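Local coordinates for protein putative nudix hydrolase family member (Chromobacterium violaceum, PDB 3F13) that probably acts as a magnesium-dependent Nudix hydrolase, although its substrate has not been established, at residues I68-L74 with K85-A91; Y73-H77 with A122-Y127. All coordinates share one frame; numbering follows the deposited sequence.

Contact 1: residues I68-L74 with K85-A91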
# COMPACT_ATOMS: atom_id res chain seq x y z
N ILE B 68 2.52 7.26 -3.85
CA ILE B 68 2.75 6.04 -3.09
C ILE B 68 2.34 4.76 -3.87
O ILE B 68 1.20 4.68 -4.30
CB ILE B 68 1.94 6.12 -1.79
CG1 ILE B 68 2.51 7.25 -0.90
CG2 ILE B 68 1.96 4.76 -1.08
CD1 ILE B 68 1.59 7.65 0.18
N ASN B 69 3.26 3.78 -4.01
CA ASN B 69 3.13 2.44 -4.67
C ASN B 69 2.94 1.27 -3.70
O ASN B 69 2.45 0.16 -4.05
CB ASN B 69 4.36 2.10 -5.60
CG ASN B 69 5.79 2.18 -4.90
OD1 ASN B 69 6.42 1.15 -4.49
ND2 ASN B 69 6.36 3.39 -4.93
N SER B 70 3.45 1.47 -2.50
CA SER B 70 3.50 0.45 -1.45
C SER B 70 3.35 1.12 -0.08
O SER B 70 3.92 2.21 0.18
CB SER B 70 4.85 -0.26 -1.52
OG SER B 70 5.04 -0.79 -2.84
N MET B 71 2.60 0.47 0.78
CA MET B 71 2.33 0.96 2.12
C MET B 71 2.16 -0.23 3.04
O MET B 71 1.62 -1.28 2.65
CB MET B 71 1.02 1.80 2.09
CG MET B 71 -0.22 1.27 1.06
SD MET B 71 -1.67 2.29 1.40
CE MET B 71 -0.93 3.58 2.40
N LEU B 72 2.53 -0.06 4.30
CA LEU B 72 2.30 -1.10 5.28
C LEU B 72 1.59 -0.50 6.48
O LEU B 72 2.15 0.39 7.15
CB LEU B 72 3.64 -1.72 5.71
CG LEU B 72 3.52 -2.67 6.90
CD1 LEU B 72 2.67 -3.90 6.47
CD2 LEU B 72 4.90 -3.08 7.38
N TYR B 73 0.37 -0.93 6.76
CA TYR B 73 -0.34 -0.48 7.97
C TYR B 73 0.44 -0.89 9.23
O TYR B 73 0.74 -2.07 9.42
CB TYR B 73 -1.79 -1.02 8.01
CG TYR B 73 -2.45 -0.90 9.36
CD1 TYR B 73 -2.83 0.34 9.87
CD2 TYR B 73 -2.59 -2.01 10.19
CE1 TYR B 73 -3.40 0.47 11.14
CE2 TYR B 73 -3.18 -1.91 11.47
CZ TYR B 73 -3.57 -0.65 11.93
OH TYR B 73 -4.15 -0.50 13.16
N LEU B 74 0.79 0.08 10.08
CA LEU B 74 1.54 -0.21 11.31
C LEU B 74 0.64 -0.28 12.54
O LEU B 74 0.67 -1.28 13.29
CB LEU B 74 2.62 0.87 11.52
CG LEU B 74 3.48 1.15 10.30
CD1 LEU B 74 4.42 2.36 10.51
CD2 LEU B 74 4.26 -0.16 9.97
N LYS B 85 -4.91 6.09 11.44
CA LYS B 85 -4.16 4.87 11.05
C LYS B 85 -2.80 5.32 10.55
O LYS B 85 -2.69 6.26 9.74
CB LYS B 85 -4.86 4.04 9.99
CG LYS B 85 -5.99 3.18 10.57
CD LYS B 85 -6.64 2.29 9.55
CE LYS B 85 -7.71 1.46 10.24
NZ LYS B 85 -7.16 0.58 11.32
N VAL B 86 -1.75 4.62 10.98
CA VAL B 86 -0.40 5.01 10.64
C VAL B 86 0.21 3.98 9.69
O VAL B 86 0.13 2.80 9.99
CB VAL B 86 0.46 5.07 11.93
CG1 VAL B 86 1.93 5.49 11.63
CG2 VAL B 86 -0.17 6.07 12.90
N TYR B 87 0.84 4.43 8.60
CA TYR B 87 1.38 3.54 7.56
C TYR B 87 2.82 3.90 7.18
O TYR B 87 3.13 5.09 7.00
CB TYR B 87 0.61 3.67 6.24
CG TYR B 87 -0.90 3.56 6.36
CD1 TYR B 87 -1.54 2.36 6.03
CD2 TYR B 87 -1.67 4.63 6.81
CE1 TYR B 87 -2.91 2.22 6.12
CE2 TYR B 87 -3.09 4.50 6.90
CZ TYR B 87 -3.68 3.27 6.59
OH TYR B 87 -5.07 3.11 6.65
N LEU B 88 3.65 2.90 6.96
CA LEU B 88 5.00 3.10 6.44
C LEU B 88 4.82 3.07 4.93
O LEU B 88 4.25 2.11 4.40
CB LEU B 88 5.91 1.94 6.83
CG LEU B 88 7.34 2.00 6.26
CD1 LEU B 88 8.15 3.15 6.83
CD2 LEU B 88 8.10 0.68 6.51
N CYS B 89 5.22 4.13 4.24
CA CYS B 89 5.02 4.22 2.79
C CYS B 89 6.31 4.35 1.99
O CYS B 89 7.24 5.02 2.42
CB CYS B 89 4.17 5.44 2.46
SG CYS B 89 2.63 5.59 3.42
N ILE B 90 6.33 3.72 0.81
CA ILE B 90 7.37 3.89 -0.19
C ILE B 90 6.78 4.64 -1.40
O ILE B 90 5.69 4.32 -1.91
CB ILE B 90 7.79 2.54 -0.82
CG1 ILE B 90 7.90 1.43 0.21
CG2 ILE B 90 9.00 2.72 -1.75
CD1 ILE B 90 8.61 0.22 -0.37
N ALA B 91 7.51 5.64 -1.84
CA ALA B 91 7.37 6.23 -3.18
C ALA B 91 8.80 6.48 -3.68
O ALA B 91 9.74 6.49 -2.89
CB ALA B 91 6.54 7.52 -3.13
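Tyr73 turns the edge of its ring toward the face of Tyr87 in an offset edge-to-face pair, the planes at 65° and the ring centroids 6.0 Å apart. Tyr87 CE1 lies near the plane of the Tyr73 ring, while Tyr87 CD1 comes within 3.6 Å of Tyr73 CA. Met71 approaches the Tyr87 ring off-centre: its CE sits 4.3 Å from the centroid, and SD stands farther off at an oblique angle, a Met-aromatic contact. The Met71 chain turns sharply at chi3 (12°, nearly eclipsed), which places CE, rather than SD, nearest the Tyr87 ring. Lys85 runs its aliphatic chain past Tyr73 CE1, with CG at 3.8 Å, and its NZ has its polar partner in Asp76, whose OD1 also accepts a hydrogen bond from the hydroxyl of Tyr73.

On the other sheet face, Leu74 CD1 leans over the neighbouring strand to Leu88 CB at 4.0 Å, and Ser70 CB packs against Ile90 CG1. Helix 136-157 lies against Leu72 and Ile90 here. Between the faces, the backbones exchange a pair of hydrogen bonds at Leu72 and Leu88, with Leu72 N to Leu88 O at 2.8 Å. Leu74 N and Ile90 N each donate one hydrogen bond, to Val86 O and Ser70 O respectively, and Asn69 N adds a longer one to Ile90 O. Ser70 OG is hydrogen-bonded to Tyr73 N of the second subunit. Hydrogen-bonded and non-hydrogen-bonded pairs alternate through this antiparallel beta hairpin, part of the mixed sheet that helices flank in the Nudix fold.

Contact 2: residues Y73-H77 with A122-Y127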
# COMPACT_ATOMS: atom_id res chain seq x y z
N TYR B 73 0.37 -0.93 6.76
CA TYR B 73 -0.34 -0.48 7.97
C TYR B 73 0.44 -0.89 9.23
O TYR B 73 0.74 -2.07 9.42
CB TYR B 73 -1.79 -1.02 8.01
CG TYR B 73 -2.45 -0.90 9.36
CD1 TYR B 73 -2.83 0.34 9.87
CD2 TYR B 73 -2.59 -2.01 10.19
CE1 TYR B 73 -3.40 0.47 11.14
CE2 TYR B 73 -3.18 -1.91 11.47
CZ TYR B 73 -3.57 -0.65 11.93
OH TYR B 73 -4.15 -0.50 13.16
N LEU B 74 0.79 0.08 10.08
CA LEU B 74 1.54 -0.21 11.31
C LEU B 74 0.64 -0.28 12.54
O LEU B 74 0.67 -1.28 13.29
CB LEU B 74 2.62 0.87 11.52
CG LEU B 74 3.48 1.15 10.30
CD1 LEU B 74 4.42 2.36 10.51
CD2 LEU B 74 4.26 -0.16 9.97
N PHE B 75 -0.16 0.76 12.79
CA PHE B 75 -0.99 0.78 14.00
C PHE B 75 -1.95 1.95 13.98
O PHE B 75 -1.84 2.85 13.10
CB PHE B 75 -0.11 0.88 15.27
CG PHE B 75 0.94 1.99 15.22
CD1 PHE B 75 0.61 3.30 15.57
CD2 PHE B 75 2.25 1.71 14.87
CE1 PHE B 75 1.59 4.34 15.53
CE2 PHE B 75 3.24 2.73 14.83
CZ PHE B 75 2.87 4.06 15.14
N ASP B 76 -2.85 1.96 14.97
CA ASP B 76 -3.79 3.05 15.16
C ASP B 76 -3.22 3.95 16.25
O ASP B 76 -2.55 3.47 17.17
CB ASP B 76 -5.15 2.53 15.62
CG ASP B 76 -5.73 1.47 14.71
OD1 ASP B 76 -5.66 1.62 13.46
OD2 ASP B 76 -6.23 0.45 15.24
N HIS B 77 -3.47 5.25 16.16
CA HIS B 77 -3.06 6.17 17.20
C HIS B 77 -4.27 7.07 17.46
O HIS B 77 -4.67 7.81 16.57
CB HIS B 77 -1.91 7.03 16.70
CG HIS B 77 -1.45 8.04 17.70
ND1 HIS B 77 -0.56 7.74 18.70
CD2 HIS B 77 -1.76 9.35 17.85
CE1 HIS B 77 -0.34 8.82 19.43
NE2 HIS B 77 -1.06 9.81 18.94
N ALA B 122 4.66 11.49 19.24
CA ALA B 122 4.17 10.27 19.89
C ALA B 122 4.19 9.13 18.88
O ALA B 122 4.59 7.99 19.20
CB ALA B 122 2.75 10.47 20.35
N ILE B 123 3.75 9.45 17.67
CA ILE B 123 3.67 8.38 16.66
C ILE B 123 5.08 7.89 16.29
O ILE B 123 5.33 6.69 16.09
CB ILE B 123 2.88 8.89 15.42
CG1 ILE B 123 1.37 8.99 15.75
CG2 ILE B 123 3.19 8.02 14.19
CD1 ILE B 123 0.54 9.89 14.79
N LEU B 124 6.03 8.81 16.17
CA LEU B 124 7.39 8.43 15.82
C LEU B 124 8.05 7.59 16.90
O LEU B 124 8.89 6.73 16.60
CB LEU B 124 8.26 9.66 15.51
CG LEU B 124 7.97 10.29 14.16
CD1 LEU B 124 8.81 11.55 14.02
CD2 LEU B 124 8.24 9.25 13.06
N ARG B 125 7.70 7.84 18.16
CA ARG B 125 8.25 7.00 19.23
C ARG B 125 7.79 5.54 19.08
O ARG B 125 8.57 4.61 19.25
CB ARG B 125 7.85 7.53 20.62
CG ARG B 125 8.60 8.77 20.98
CD ARG B 125 8.85 8.86 22.52
NE ARG B 125 9.96 9.78 22.70
CZ ARG B 125 9.79 11.07 22.95
NH1 ARG B 125 10.84 11.87 23.06
NH2 ARG B 125 8.56 11.53 23.10
N ARG B 126 6.51 5.35 18.80
CA ARG B 126 5.93 4.02 18.67
C ARG B 126 6.51 3.34 17.46
O ARG B 126 6.80 2.15 17.48
CB ARG B 126 4.42 4.13 18.53
CG ARG B 126 3.71 2.80 18.65
CD ARG B 126 2.34 3.07 19.32
NE ARG B 126 1.39 2.00 19.03
CZ ARG B 126 0.07 2.19 18.97
NH1 ARG B 126 -0.72 1.17 18.70
NH2 ARG B 126 -0.44 3.40 19.14
N TYR B 127 6.64 4.09 16.38
CA TYR B 127 7.24 3.56 15.15
C TYR B 127 8.69 3.12 15.43
O TYR B 127 9.16 2.10 14.96
CB TYR B 127 7.28 4.64 14.08
CG TYR B 127 8.15 4.24 12.90
CD1 TYR B 127 7.73 3.23 12.04
CD2 TYR B 127 9.37 4.86 12.65
CE1 TYR B 127 8.52 2.85 10.96
CE2 TYR B 127 10.16 4.48 11.56
CZ TYR B 127 9.72 3.47 10.73
OH TYR B 127 10.48 3.08 9.65
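Asp76 O accepts a weak, strongly bent hydrogen bond from Arg126 NH2, 2.9 Å long with an angle of 122° at the hydrogen. Arg126 NH1 lies 3.3 Å from the same Asp76 O. The guanidinium is held flat against Phe75: the two planes are 18° apart and their centres 4.3 Å, with Phe75 CD1 over the middle of the guanidinium. Farther back along the arginine, CG rests over the same face of the Phe75 ring, 3.9 Å from its centroid. Arg126 therefore covers the ring with both its aliphatic chain and its charged end, the two side chains running antiparallel alongside one another. Phe75 CG sits between its own backbone N and carbonyl carbon (chi1 50°), sending the ring toward the helix, where CZ approaches Ile123 CG2 and has Ile123 O near the ring plane at the edge.

At the far end of the strand segment, His77 presents a face to Ile123, whose CG1 stands 3.7 Å from the imidazole centroid. Ala122 CB comes obliquely to His77 CE1 at 3.6 Å, and Glu119, one turn earlier on the same helix, is hydrogen-bonded to His77 NE2 through OE1. Toward the other end, Leu74 CD1 meets Tyr127 CD1 at 3.7 Å; the hydroxyl of Tyr127 is hydrogen-bonded to Glu24.

The helix thus packs across the strand largely through side chains. Flat stacking over Phe75 is probably what sets the guanidinium's orientation, since its bond to Asp76 O is weak, and the ring's pi electrons would be expected to favour the positive charge lying over them.

Strand 70-78 serves both contacts: in contact 1 it pairs with strand 82-90, and in contact 2 its later part packs against helix 118-132. Their centres are about 12 Å apart, and Tyr73 and Leu74 belong to both. At the junction Leu74 and Phe75 both face Val86, a classic beta bulge, with Val86 N 2.8 Å from Phe75 O in a probable hydrogen bond. Lys85 NZ reaches Asp76 OD1 at 2.8 Å, a salt bridge between the two contacts. Apolar packing joins them too, Val86 CG1 lying 3.8 Å from Ile123 CG2. Val86 thus sits between the contacts, paired with the bulge and packed on helix 118-132, all within the Nudix domain.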